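Local structure of geranyltranstransferase (Legionella pneumophila subsp. pneumophila, 3LOM) at residues 26-31 and 44-49; 11-16 and 291-296; 56-61 and 198-203. The protein probably catalyses the chain-elongating condensation of isoprenoid diphosphates to farnesyl diphosphate, and perhaps geranylgeranyl diphosphate, as a magnesium-dependent prenyltransferase. All blocks are in the same frame, centred on the assembly; numbering follows the deposited sequence.

Interaction 1: 26-31 and 44-49; sequences QLLNEI and YALFSG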
ATOM      1  N   GLN A  26       7.032  16.193  11.602  1.00 48.54           N
ATOM      2  CA  GLN A  26       7.920  16.825  10.639  1.00 57.97           C
ATOM      3  C   GLN A  26       7.701  16.229   9.264  1.00 56.06           C
ATOM      4  O   GLN A  26       7.495  16.958   8.292  1.00 58.32           O
ATOM      5  CB  GLN A  26       9.388  16.664  11.060  1.00 62.03           C
ATOM      6  CG  GLN A  26       9.824  17.578  12.205  1.00 83.97           C
ATOM      7  CD  GLN A  26       9.915  19.051  11.806  1.00101.79           C
ATOM      8  OE1 GLN A  26       9.598  19.937  12.601  1.00104.52           O
ATOM      9  NE2 GLN A  26      10.354  19.316  10.576  1.00102.95           N
ATOM     10  N   LEU A  27       7.716  14.898   9.216  1.00 57.33           N
ATOM     11  CA  LEU A  27       7.449  14.121   8.010  1.00 58.32           C
ATOM     12  C   LEU A  27       6.120  14.488   7.342  1.00 51.47           C
ATOM     13  O   LEU A  27       6.091  14.788   6.146  1.00 46.52           O
ATOM     14  CB  LEU A  27       7.488  12.631   8.361  1.00 62.93           C
ATOM     15  CG  LEU A  27       7.337  11.526   7.323  1.00 73.72           C
ATOM     16  CD1 LEU A  27       8.258  11.744   6.135  1.00 85.00           C
ATOM     17  CD2 LEU A  27       7.640  10.207   8.013  1.00 86.08           C
ATOM     18  N   LEU A  28       5.038  14.484   8.123  1.00 43.43           N
ATOM     19  CA  LEU A  28       3.704  14.847   7.623  1.00 47.05           C
ATOM     20  C   LEU A  28       3.620  16.277   7.085  1.00 52.47           C
ATOM     21  O   LEU A  28       2.990  16.519   6.052  1.00 53.71           O
ATOM     22  CB  LEU A  28       2.626  14.609   8.691  1.00 35.04           C
ATOM     23  CG  LEU A  28       2.182  13.163   8.927  1.00 59.73           C
ATOM     24  CD1 LEU A  28       1.295  13.067  10.151  1.00 57.46           C
ATOM     25  CD2 LEU A  28       1.473  12.578   7.701  1.00 67.03           C
ATOM     26  N   ASN A  29       4.292  17.208   7.765  1.00 61.86           N
ATOM     27  CA  ASN A  29       4.260  18.628   7.392  1.00 64.05           C
ATOM     28  C   ASN A  29       5.089  18.949   6.137  1.00 64.92           C
ATOM     29  O   ASN A  29       5.072  20.082   5.659  1.00 68.85           O
ATOM     30  CB  ASN A  29       4.687  19.534   8.570  1.00 62.56           C
ATOM     31  CG  ASN A  29       3.742  19.446   9.799  1.00 75.63           C
ATOM     32  OD1 ASN A  29       4.060  19.996  10.853  1.00 92.16           O
ATOM     33  ND2 ASN A  29       2.601  18.762   9.667  1.00 55.15           N
ATOM     34  N   GLU A  30       5.800  17.951   5.607  1.00 66.45           N
ATOM     35  CA  GLU A  30       6.622  18.120   4.402  1.00 67.49           C
ATOM     36  C   GLU A  30       5.973  17.603   3.120  1.00 69.06           C
ATOM     37  O   GLU A  30       6.239  18.140   2.045  1.00 78.80           O
ATOM     38  CB  GLU A  30       7.997  17.471   4.579  1.00 62.79           C
ATOM     39  CG  GLU A  30       8.935  18.257   5.477  1.00 74.92           C
ATOM     40  CD  GLU A  30      10.211  17.505   5.794  1.00 90.29           C
ATOM     41  OE1 GLU A  30      10.905  17.082   4.843  1.00 86.37           O
ATOM     42  OE2 GLU A  30      10.521  17.343   6.997  1.00 90.56           O
ATOM     43  N   ILE A  31       5.140  16.565   3.231  1.00 65.38           N
ATOM     44  CA  ILE A  31       4.435  15.991   2.072  1.00 61.16           C
ATOM     45  C   ILE A  31       3.343  16.929   1.568  1.00 56.50           C
ATOM     46  O   ILE A  31       2.630  17.547   2.365  1.00 55.50           O
ATOM     47  CB  ILE A  31       3.744  14.640   2.393  1.00 59.15           C
ATOM     48  CG1 ILE A  31       4.538  13.841   3.415  1.00 69.07           C
ATOM     49  CG2 ILE A  31       3.547  13.807   1.126  1.00 64.38           C
ATOM     50  CD1 ILE A  31       3.659  13.110   4.377  1.00 82.34           C
ATOM     51  N   TYR A  44      -5.282  12.943  12.838  1.00 41.50           N
ATOM     52  CA  TYR A  44      -6.182  12.389  13.854  1.00 36.68           C
ATOM     53  C   TYR A  44      -5.829  10.939  14.192  1.00 46.35           C
ATOM     54  O   TYR A  44      -5.794  10.542  15.366  1.00 39.86           O
ATOM     55  CB  TYR A  44      -7.640  12.467  13.403  1.00 32.04           C
ATOM     56  CG  TYR A  44      -8.607  11.900  14.425  1.00 34.13           C
ATOM     57  CD1 TYR A  44      -8.976  12.646  15.543  1.00 37.10           C
ATOM     58  CD2 TYR A  44      -9.142  10.613  14.282  1.00 45.97           C
ATOM     59  CE1 TYR A  44      -9.847  12.137  16.491  1.00 39.86           C
ATOM     60  CE2 TYR A  44     -10.014  10.086  15.236  1.00 37.98           C
ATOM     61  CZ  TYR A  44     -10.361  10.861  16.336  1.00 48.54           C
ATOM     62  OH  TYR A  44     -11.224  10.377  17.285  1.00 42.75           O
ATOM     63  N   ALA A  45      -5.578  10.157  13.149  1.00 45.44           N
ATOM     64  CA  ALA A  45      -5.324   8.733  13.304  1.00 53.66           C
ATOM     65  C   ALA A  45      -3.944   8.437  13.892  1.00 50.39           C
ATOM     66  O   ALA A  45      -3.819   7.586  14.770  1.00 46.46           O
ATOM     67  CB  ALA A  45      -5.507   8.030  11.979  1.00 49.37           C
ATOM     68  N   LEU A  46      -2.924   9.162  13.431  1.00 50.40           N
ATOM     69  CA  LEU A  46      -1.529   8.882  13.799  1.00 47.56           C
ATOM     70  C   LEU A  46      -1.067   9.290  15.197  1.00 48.29           C
ATOM     71  O   LEU A  46      -0.035   8.808  15.662  1.00 48.09           O
ATOM     72  CB  LEU A  46      -0.567   9.494  12.777  1.00 43.48           C
ATOM     73  CG  LEU A  46      -0.141   8.629  11.590  1.00 55.89           C
ATOM     74  CD1 LEU A  46       0.921   9.361  10.804  1.00 62.77           C
ATOM     75  CD2 LEU A  46       0.378   7.264  12.045  1.00 48.04           C
ATOM     76  N   PHE A  47      -1.792  10.187  15.860  1.00 49.79           N
ATOM     77  CA  PHE A  47      -1.314  10.696  17.142  1.00 47.51           C
ATOM     78  C   PHE A  47      -2.289  10.443  18.268  1.00 51.83           C
ATOM     79  O   PHE A  47      -3.437  10.885  18.225  1.00 44.70           O
ATOM     80  CB  PHE A  47      -0.942  12.174  17.052  1.00 45.85           C
ATOM     81  CG  PHE A  47       0.199  12.448  16.120  1.00 39.45           C
ATOM     82  CD1 PHE A  47      -0.040  12.868  14.817  1.00 34.37           C
ATOM     83  CD2 PHE A  47       1.514  12.267  16.539  1.00 35.75           C
ATOM     84  CE1 PHE A  47       1.022  13.115  13.942  1.00 31.74           C
ATOM     85  CE2 PHE A  47       2.585  12.515  15.671  1.00 34.41           C
ATOM     86  CZ  PHE A  47       2.335  12.940  14.373  1.00 33.58           C
ATOM     87  N   SER A  48      -1.810   9.707  19.270  1.00 58.62           N
ATOM     88  CA  SER A  48      -2.606   9.362  20.438  1.00 69.04           C
ATOM     89  C   SER A  48      -1.742   9.372  21.692  1.00 76.97           C
ATOM     90  O   SER A  48      -0.516   9.530  21.616  1.00 72.69           O
ATOM     91  CB  SER A  48      -3.254   7.983  20.262  1.00 67.39           C
ATOM     92  OG  SER A  48      -4.122   7.964  19.140  1.00 78.36           O
ATOM     93  N   GLY A  49      -2.399   9.213  22.842  1.00 83.73           N
ATOM     94  CA  GLY A  49      -1.718   9.029  24.120  1.00 88.98           C
ATOM     95  C   GLY A  49      -1.181   7.614  24.263  1.00 93.09           C
ATOM     96  O   GLY A  49      -1.512   6.725  23.466  1.00 92.25           O
TER
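Phe47, whose ring meets Leu28 across this contact, shares through its backbone oxygen in holding one ammonium group: Lys104 NZ is hydrogen-bonded by Tyr44 O and Ser48 OG and more weakly by Phe47 O. In the all-helical fold of the isoprenoid synthases, this set of bonds to Lys104 lies where helix 36-46 gives way to an extended chain, and the apolar contact joins that exit to the end of helix 5-28. The Leu28 methyl CD1 carries the whole contact. It reaches the Phe47 ring at its edge, near the ring plane, 3.8 Å from CE1, and so does not lie over a face. The same methyl stands 3.8 Å from Leu46 CD1, and its lines to the two partners are about 80° apart. Leu28 projects CD1 because chi2 is extended (171°), placing this methyl anti to CA. Leu46 is buried further by Leu24, Leu81, Cys84 and Met123, so helices 69-91 and 113-135 close over it. Beyond Phe47 and Ser48, Gly49 opens the Gly-Gly-Lys-Arg sequence, which in relatives helps to bind isopentenyl diphosphate; Gly49 O is hydrogen-bonded by Arg52 NH2. In segment 26-31, Glu30 N bonds to Leu27 O at 3.2 Å.

Interaction 2: 11-16 and 291-296; sequences QVIDKY and LIELTK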
ATOM      1  N   GLN A  11      13.049   5.874  31.184  1.00118.53           N
ATOM      2  CA  GLN A  11      13.028   7.150  30.471  1.00116.37           C
ATOM      3  C   GLN A  11      13.507   7.035  29.029  1.00113.41           C
ATOM      4  O   GLN A  11      13.139   7.858  28.194  1.00114.63           O
ATOM      5  CB  GLN A  11      13.845   8.211  31.209  1.00116.53           C
ATOM      6  CG  GLN A  11      13.094   8.873  32.349  1.00118.94           C
ATOM      7  CD  GLN A  11      13.257  10.378  32.354  1.00123.67           C
ATOM      8  OE1 GLN A  11      12.273  11.116  32.303  1.00126.29           O
ATOM      9  NE2 GLN A  11      14.502  10.843  32.403  1.00123.83           N
ATOM     10  N   VAL A  12      14.336   6.025  28.755  1.00109.74           N
ATOM     11  CA  VAL A  12      14.809   5.722  27.397  1.00107.51           C
ATOM     12  C   VAL A  12      13.630   5.343  26.487  1.00103.20           C
ATOM     13  O   VAL A  12      13.552   5.792  25.340  1.00102.79           O
ATOM     14  CB  VAL A  12      15.940   4.636  27.417  1.00108.45           C
ATOM     15  CG1 VAL A  12      16.027   3.857  26.108  1.00108.30           C
ATOM     16  CG2 VAL A  12      17.285   5.275  27.735  1.00106.92           C
ATOM     17  N   ILE A  13      12.705   4.554  27.032  1.00 99.67           N
ATOM     18  CA  ILE A  13      11.455   4.193  26.355  1.00 97.79           C
ATOM     19  C   ILE A  13      10.562   5.427  26.143  1.00 94.52           C
ATOM     20  O   ILE A  13      10.025   5.626  25.049  1.00 92.17           O
ATOM     21  CB  ILE A  13      10.696   3.079  27.137  1.00 99.19           C
ATOM     22  CG1 ILE A  13      11.595   1.848  27.317  1.00 98.56           C
ATOM     23  CG2 ILE A  13       9.390   2.690  26.434  1.00 94.83           C
ATOM     24  CD1 ILE A  13      11.262   0.994  28.532  1.00105.87           C
ATOM     25  N   ASP A  14      10.435   6.253  27.185  1.00 90.10           N
ATOM     26  CA  ASP A  14       9.664   7.503  27.131  1.00 85.63           C
ATOM     27  C   ASP A  14      10.192   8.466  26.070  1.00 79.10           C
ATOM     28  O   ASP A  14       9.413   9.099  25.357  1.00 79.33           O
ATOM     29  CB  ASP A  14       9.664   8.201  28.498  1.00 89.56           C
ATOM     30  CG  ASP A  14       9.005   7.369  29.593  1.00102.85           C
ATOM     31  OD1 ASP A  14       7.978   6.707  29.322  1.00105.89           O
ATOM     32  OD2 ASP A  14       9.511   7.391  30.737  1.00105.06           O
ATOM     33  N   LYS A  15      11.518   8.546  25.970  1.00 73.13           N
ATOM     34  CA  LYS A  15      12.206   9.434  25.036  1.00 73.20           C
ATOM     35  C   LYS A  15      12.059   8.969  23.595  1.00 72.79           C
ATOM     36  O   LYS A  15      12.043   9.790  22.676  1.00 78.57           O
ATOM     37  CB  LYS A  15      13.696   9.518  25.388  1.00 76.70           C
ATOM     38  CG  LYS A  15      14.336  10.882  25.163  1.00 88.18           C
ATOM     39  CD  LYS A  15      14.121  11.800  26.363  1.00100.52           C
ATOM     40  CE  LYS A  15      14.819  13.136  26.175  1.00 98.30           C
ATOM     41  NZ  LYS A  15      14.651  13.997  27.376  1.00104.92           N
ATOM     42  N   TYR A  16      11.963   7.653  23.403  1.00 69.96           N
ATOM     43  CA  TYR A  16      11.816   7.071  22.068  1.00 63.96           C
ATOM     44  C   TYR A  16      10.444   7.328  21.428  1.00 57.56           C
ATOM     45  O   TYR A  16      10.373   7.560  20.224  1.00 54.14           O
ATOM     46  CB  TYR A  16      12.162   5.574  22.068  1.00 63.70           C
ATOM     47  CG  TYR A  16      13.646   5.274  21.903  1.00 62.81           C
ATOM     48  CD1 TYR A  16      14.428   5.987  20.989  1.00 62.75           C
ATOM     49  CD2 TYR A  16      14.262   4.258  22.636  1.00 63.05           C
ATOM     50  CE1 TYR A  16      15.786   5.707  20.822  1.00 72.72           C
ATOM     51  CE2 TYR A  16      15.620   3.972  22.476  1.00 63.45           C
ATOM     52  CZ  TYR A  16      16.374   4.699  21.570  1.00 69.33           C
ATOM     53  OH  TYR A  16      17.712   4.419  21.407  1.00 79.66           O
ATOM     54  N   LEU A 291      15.949  -3.233  26.623  1.00 74.11           N
ATOM     55  CA  LEU A 291      14.924  -4.089  26.026  1.00 69.28           C
ATOM     56  C   LEU A 291      14.344  -5.093  27.019  1.00 67.84           C
ATOM     57  O   LEU A 291      13.153  -5.394  26.964  1.00 68.28           O
ATOM     58  CB  LEU A 291      15.482  -4.807  24.790  1.00 64.61           C
ATOM     59  CG  LEU A 291      14.563  -5.656  23.897  1.00 68.38           C
ATOM     60  CD1 LEU A 291      13.226  -4.981  23.592  1.00 60.94           C
ATOM     61  CD2 LEU A 291      15.288  -6.005  22.605  1.00 63.14           C
ATOM     62  N   ILE A 292      15.190  -5.589  27.920  1.00 68.03           N
ATOM     63  CA  ILE A 292      14.790  -6.551  28.952  1.00 73.20           C
ATOM     64  C   ILE A 292      13.795  -5.921  29.935  1.00 75.64           C
ATOM     65  O   ILE A 292      12.804  -6.554  30.321  1.00 78.01           O
ATOM     66  CB  ILE A 292      16.036  -7.141  29.682  1.00 73.69           C
ATOM     67  CG1 ILE A 292      16.840  -8.025  28.721  1.00 73.95           C
ATOM     68  CG2 ILE A 292      15.642  -7.946  30.924  1.00 68.00           C
ATOM     69  CD1 ILE A 292      18.316  -8.150  29.069  1.00 86.22           C
ATOM     70  N   GLU A 293      14.053  -4.668  30.305  1.00 80.93           N
ATOM     71  CA  GLU A 293      13.162  -3.913  31.191  1.00 79.79           C
ATOM     72  C   GLU A 293      11.817  -3.634  30.515  1.00 73.97           C
ATOM     73  O   GLU A 293      10.772  -3.711  31.162  1.00 72.32           O
ATOM     74  CB  GLU A 293      13.826  -2.607  31.651  1.00 81.98           C
ATOM     75  CG  GLU A 293      13.437  -2.156  33.066  1.00 83.40           C
ATOM     76  CD  GLU A 293      12.058  -1.507  33.144  1.00 97.76           C
ATOM     77  OE1 GLU A 293      11.726  -0.684  32.261  1.00 95.26           O
ATOM     78  OE2 GLU A 293      11.305  -1.820  34.095  1.00 91.80           O
ATOM     79  N   LEU A 294      11.851  -3.322  29.218  1.00 70.26           N
ATOM     80  CA  LEU A 294      10.625  -3.157  28.434  1.00 66.66           C
ATOM     81  C   LEU A 294       9.826  -4.460  28.356  1.00 67.86           C
ATOM     82  O   LEU A 294       8.603  -4.454  28.519  1.00 62.81           O
ATOM     83  CB  LEU A 294      10.929  -2.633  27.023  1.00 65.26           C
ATOM     84  CG  LEU A 294       9.702  -2.469  26.114  1.00 58.64           C
ATOM     85  CD1 LEU A 294       8.805  -1.333  26.588  1.00 56.73           C
ATOM     86  CD2 LEU A 294      10.095  -2.291  24.654  1.00 61.78           C
ATOM     87  N   THR A 295      10.534  -5.566  28.121  1.00 65.07           N
ATOM     88  CA  THR A 295       9.946  -6.904  28.071  1.00 63.42           C
ATOM     89  C   THR A 295       9.271  -7.243  29.397  1.00 68.86           C
ATOM     90  O   THR A 295       8.153  -7.764  29.417  1.00 68.39           O
ATOM     91  CB  THR A 295      11.011  -7.966  27.730  1.00 63.41           C
ATOM     92  OG1 THR A 295      11.768  -7.537  26.590  1.00 52.07           O
ATOM     93  CG2 THR A 295      10.370  -9.313  27.430  1.00 57.60           C
ATOM     94  N   LYS A 296       9.944  -6.912  30.497  1.00 73.27           N
ATOM     95  CA  LYS A 296       9.397  -7.127  31.831  1.00 76.71           C
ATOM     96  C   LYS A 296       8.206  -6.213  32.120  1.00 77.12           C
ATOM     97  O   LYS A 296       7.307  -6.594  32.868  1.00 76.35           O
ATOM     98  CB  LYS A 296      10.484  -6.978  32.897  1.00 80.17           C
ATOM     99  CG  LYS A 296      10.229  -7.821  34.135  1.00 93.21           C
ATOM    100  CD  LYS A 296      11.484  -8.551  34.580  1.00101.94           C
ATOM    101  CE  LYS A 296      11.127  -9.764  35.428  1.00107.87           C
ATOM    102  NZ  LYS A 296      12.287 -10.673  35.627  1.00110.15           N
TER
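Ile13 and Leu294 supply the apolar part of the contact, which joins the N-terminal helix 5-28 of the all-alpha isoprenoid synthase fold to helix 289-303, close to the other end of the chain. Ile13 CD1 lies 3.9 Å from Leu294 CD1 and equally near Leu294 CB, which places it against the root as well as the tip of the leucine. The second branch, Ile13 CG2, comes to 4.1 Å from Leu294 CD1, so a single leucine methyl is touched by both arms of the isoleucine. The two side chains pass one another at a slant.

Of the polar groups, Glu293 comes nearest: its chain bends at chi2 (-77°), and OE1 stands 4.1 Å from Ile13 CD1, a van der Waals approach to a methyl. Within helix 289-303, Leu291 O accepts two hydrogen bonds from opposite faces of its carbonyl plane, from Thr295 N and, at 2.6 Å, from Thr295 OG1, which sits 37° out of that plane. Thr295 OG1 is also hydrogen-bonded to Tyr218 OH of helix 209-236. Among the charged groups, Asp14 forms a salt bridge with Lys51.

No hydrogen bond spans the two segments; their cohesion therefore comes from buried aliphatic groups, while the Asp14 salt bridge and the bond of Thr295 OG1 to Tyr218 OH tie the helices to other parts of the fold.

Interaction 3: 56-61 and 198-203; sequences ILVYLA and EMVLAA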
ATOM      1  N   ILE A  56       9.337   1.510  19.101  1.00 50.36           N
ATOM      2  CA  ILE A  56      10.242   1.290  20.225  1.00 52.96           C
ATOM      3  C   ILE A  56      11.131   0.061  19.999  1.00 57.42           C
ATOM      4  O   ILE A  56      12.347   0.126  20.203  1.00 68.21           O
ATOM      5  CB  ILE A  56       9.469   1.150  21.562  1.00 54.48           C
ATOM      6  CG1 ILE A  56       8.610   2.396  21.818  1.00 54.54           C
ATOM      7  CG2 ILE A  56      10.439   0.926  22.727  1.00 54.45           C
ATOM      8  CD1 ILE A  56       7.529   2.211  22.883  1.00 55.04           C
ATOM      9  N   LEU A  57      10.518  -1.037  19.551  1.00 58.22           N
ATOM     10  CA  LEU A  57      11.242  -2.275  19.244  1.00 52.29           C
ATOM     11  C   LEU A  57      12.277  -2.057  18.157  1.00 54.83           C
ATOM     12  O   LEU A  57      13.388  -2.559  18.266  1.00 62.30           O
ATOM     13  CB  LEU A  57      10.281  -3.397  18.839  1.00 54.06           C
ATOM     14  CG  LEU A  57       9.339  -3.928  19.918  1.00 52.17           C
ATOM     15  CD1 LEU A  57       8.212  -4.734  19.285  1.00 54.97           C
ATOM     16  CD2 LEU A  57      10.085  -4.743  20.973  1.00 46.02           C
ATOM     17  N   VAL A  58      11.908  -1.295  17.128  1.00 49.31           N
ATOM     18  CA  VAL A  58      12.851  -0.826  16.106  1.00 53.83           C
ATOM     19  C   VAL A  58      14.043  -0.057  16.697  1.00 58.54           C
ATOM     20  O   VAL A  58      15.192  -0.308  16.323  1.00 56.01           O
ATOM     21  CB  VAL A  58      12.123   0.032  15.041  1.00 52.73           C
ATOM     22  CG1 VAL A  58      13.098   0.803  14.154  1.00 40.03           C
ATOM     23  CG2 VAL A  58      11.259  -0.850  14.201  1.00 57.99           C
ATOM     24  N   TYR A  59      13.763   0.855  17.628  1.00 58.46           N
ATOM     25  CA  TYR A  59      14.813   1.656  18.262  1.00 63.61           C
ATOM     26  C   TYR A  59      15.731   0.813  19.129  1.00 59.69           C
ATOM     27  O   TYR A  59      16.946   0.946  19.050  1.00 59.64           O
ATOM     28  CB  TYR A  59      14.217   2.802  19.089  1.00 61.49           C
ATOM     29  CG  TYR A  59      13.713   3.962  18.254  1.00 65.18           C
ATOM     30  CD1 TYR A  59      14.544   4.585  17.321  1.00 54.19           C
ATOM     31  CD2 TYR A  59      12.416   4.451  18.410  1.00 47.40           C
ATOM     32  CE1 TYR A  59      14.092   5.652  16.553  1.00 55.00           C
ATOM     33  CE2 TYR A  59      11.955   5.518  17.645  1.00 57.54           C
ATOM     34  CZ  TYR A  59      12.799   6.113  16.722  1.00 58.86           C
ATOM     35  OH  TYR A  59      12.352   7.169  15.964  1.00 60.58           O
ATOM     36  N   LEU A  60      15.139  -0.068  19.930  1.00 63.75           N
ATOM     37  CA  LEU A  60      15.887  -0.902  20.868  1.00 62.36           C
ATOM     38  C   LEU A  60      16.697  -2.014  20.198  1.00 67.59           C
ATOM     39  O   LEU A  60      17.823  -2.298  20.616  1.00 71.42           O
ATOM     40  CB  LEU A  60      14.953  -1.475  21.932  1.00 60.53           C
ATOM     41  CG  LEU A  60      14.403  -0.445  22.917  1.00 56.93           C
ATOM     42  CD1 LEU A  60      13.585  -1.117  24.002  1.00 57.20           C
ATOM     43  CD2 LEU A  60      15.537   0.360  23.527  1.00 47.37           C
ATOM     44  N   ALA A  61      16.127  -2.623  19.159  1.00 64.04           N
ATOM     45  CA  ALA A  61      16.830  -3.627  18.365  1.00 62.17           C
ATOM     46  C   ALA A  61      17.908  -2.983  17.508  1.00 63.62           C
ATOM     47  O   ALA A  61      18.955  -3.586  17.262  1.00 67.24           O
ATOM     48  CB  ALA A  61      15.859  -4.410  17.491  1.00 57.27           C
ATOM     49  N   GLU A 198      13.622  -7.599  11.498  1.00 55.11           N
ATOM     50  CA  GLU A 198      14.133  -7.937  10.164  1.00 60.63           C
ATOM     51  C   GLU A 198      14.530  -6.729   9.311  1.00 58.67           C
ATOM     52  O   GLU A 198      15.518  -6.799   8.574  1.00 60.71           O
ATOM     53  CB  GLU A 198      13.142  -8.820   9.395  1.00 57.43           C
ATOM     54  CG  GLU A 198      12.932 -10.217   9.973  1.00 62.14           C
ATOM     55  CD  GLU A 198      14.014 -11.218   9.581  1.00 65.33           C
ATOM     56  OE1 GLU A 198      14.887 -10.901   8.739  1.00 60.46           O
ATOM     57  OE2 GLU A 198      13.979 -12.342  10.121  1.00 63.85           O
ATOM     58  N   MET A 199      13.764  -5.638   9.397  1.00 56.39           N
ATOM     59  CA  MET A 199      14.122  -4.392   8.694  1.00 52.59           C
ATOM     60  C   MET A 199      15.392  -3.766   9.292  1.00 47.16           C
ATOM     61  O   MET A 199      16.218  -3.219   8.562  1.00 43.02           O
ATOM     62  CB  MET A 199      12.962  -3.387   8.682  1.00 50.88           C
ATOM     63  CG  MET A 199      11.908  -3.644   7.600  1.00 55.37           C
ATOM     64  SD  MET A 199      10.495  -2.506   7.590  1.00 43.19           S
ATOM     65  CE  MET A 199       9.862  -2.901   9.139  1.00 16.75           C
ATOM     66  N   VAL A 200      15.533  -3.876  10.615  1.00 44.62           N
ATOM     67  CA  VAL A 200      16.730  -3.446  11.339  1.00 52.22           C
ATOM     68  C   VAL A 200      17.961  -4.262  10.902  1.00 58.42           C
ATOM     69  O   VAL A 200      19.041  -3.699  10.691  1.00 65.65           O
ATOM     70  CB  VAL A 200      16.482  -3.478  12.890  1.00 57.53           C
ATOM     71  CG1 VAL A 200      17.763  -3.694  13.684  1.00 64.36           C
ATOM     72  CG2 VAL A 200      15.797  -2.194  13.350  1.00 47.40           C
ATOM     73  N   LEU A 201      17.775  -5.573  10.723  1.00 61.12           N
ATOM     74  CA  LEU A 201      18.843  -6.477  10.274  1.00 61.37           C
ATOM     75  C   LEU A 201      19.300  -6.225   8.839  1.00 63.45           C
ATOM     76  O   LEU A 201      20.475  -6.405   8.521  1.00 66.20           O
ATOM     77  CB  LEU A 201      18.424  -7.941  10.435  1.00 57.87           C
ATOM     78  CG  LEU A 201      18.492  -8.502  11.858  1.00 59.91           C
ATOM     79  CD1 LEU A 201      17.679  -9.780  11.961  1.00 71.09           C
ATOM     80  CD2 LEU A 201      19.939  -8.726  12.318  1.00 59.72           C
ATOM     81  N   ALA A 202      18.378  -5.789   7.985  1.00 59.77           N
ATOM     82  CA  ALA A 202      18.699  -5.517   6.585  1.00 61.63           C
ATOM     83  C   ALA A 202      19.464  -4.199   6.382  1.00 65.19           C
ATOM     84  O   ALA A 202      19.834  -3.860   5.255  1.00 67.43           O
ATOM     85  CB  ALA A 202      17.434  -5.559   5.730  1.00 58.88           C
ATOM     86  N   ALA A 203      19.706  -3.474   7.475  1.00 69.09           N
ATOM     87  CA  ALA A 203      20.530  -2.262   7.449  1.00 72.12           C
ATOM     88  C   ALA A 203      22.036  -2.556   7.426  1.00 79.77           C
ATOM     89  O   ALA A 203      22.829  -1.693   7.043  1.00 83.20           O
ATOM     90  CB  ALA A 203      20.193  -1.366   8.619  1.00 60.06           C
TER
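Val200 points toward helix 53-64, and its two methyls are divided between Val58 and Ala61, one turn apart on that helix. This is helix-to-helix packing in the interior of the all-alpha isoprenoid synthase fold, joining helix 53-64 to the last turn of helix 178-201. The backbones come close, with Val58 CA and Val200 CA 6.7 Å apart, as the small or beta-branched residues between them allow.

The branches of Val200 are set by chi1 (153°), which puts CG1 opposite the backbone N and CG2 beside it. Val200 CG2 rests 3.6 Å from the carbonyl oxygen Val58 O. The side chain of Val58, in contrast, leaves its helix along the flank of the interface and not head-on, so the two valines slant past each other with Val58 CG1 4.1 Å from Val200 CG2. CG1 of Val200 takes up the other position, 3.8 Å from Ala61 O. Val200 thus meets main-chain oxygens of helix 53-64 as well as its side chains.

Leu79 of helix 69-91 covers the neighbouring space, touching both Val58 and Met199, and Ile65 packs on Val200 from a loop. Helix 178-201 ends just beyond, where Ala203 N bonds to Val200 O. The beta carbon Ala61 CB completes the contact, 4.3 Å from Val200 CG1.

How the interactions relate
Interactions 2 and 3 are neighbours, their centres 15 Å apart, and helix 53-64 joins them. Tyr16 stacks on Tyr59, with Tyr16 CD1 3.5 Å from Tyr59 CG, and Leu294 CD2 lies 3.7 Å from Leu60 CD1. Helix 53-64 thereby has helices 5-28 and 289-303 packed on it as well as helix 178-201. Interaction 1 stands apart, its centre about 23 Å from that of interaction 2 and 21 Å from that of interaction 3, but it shares helix 5-28 with interaction 2. Between helices 36-46 and 53-64 runs the segment with Lys51 and Arg52, probably part of the isopentenyl diphosphate site as in relatives; Lys51 also packs on Ile13 and Ile56.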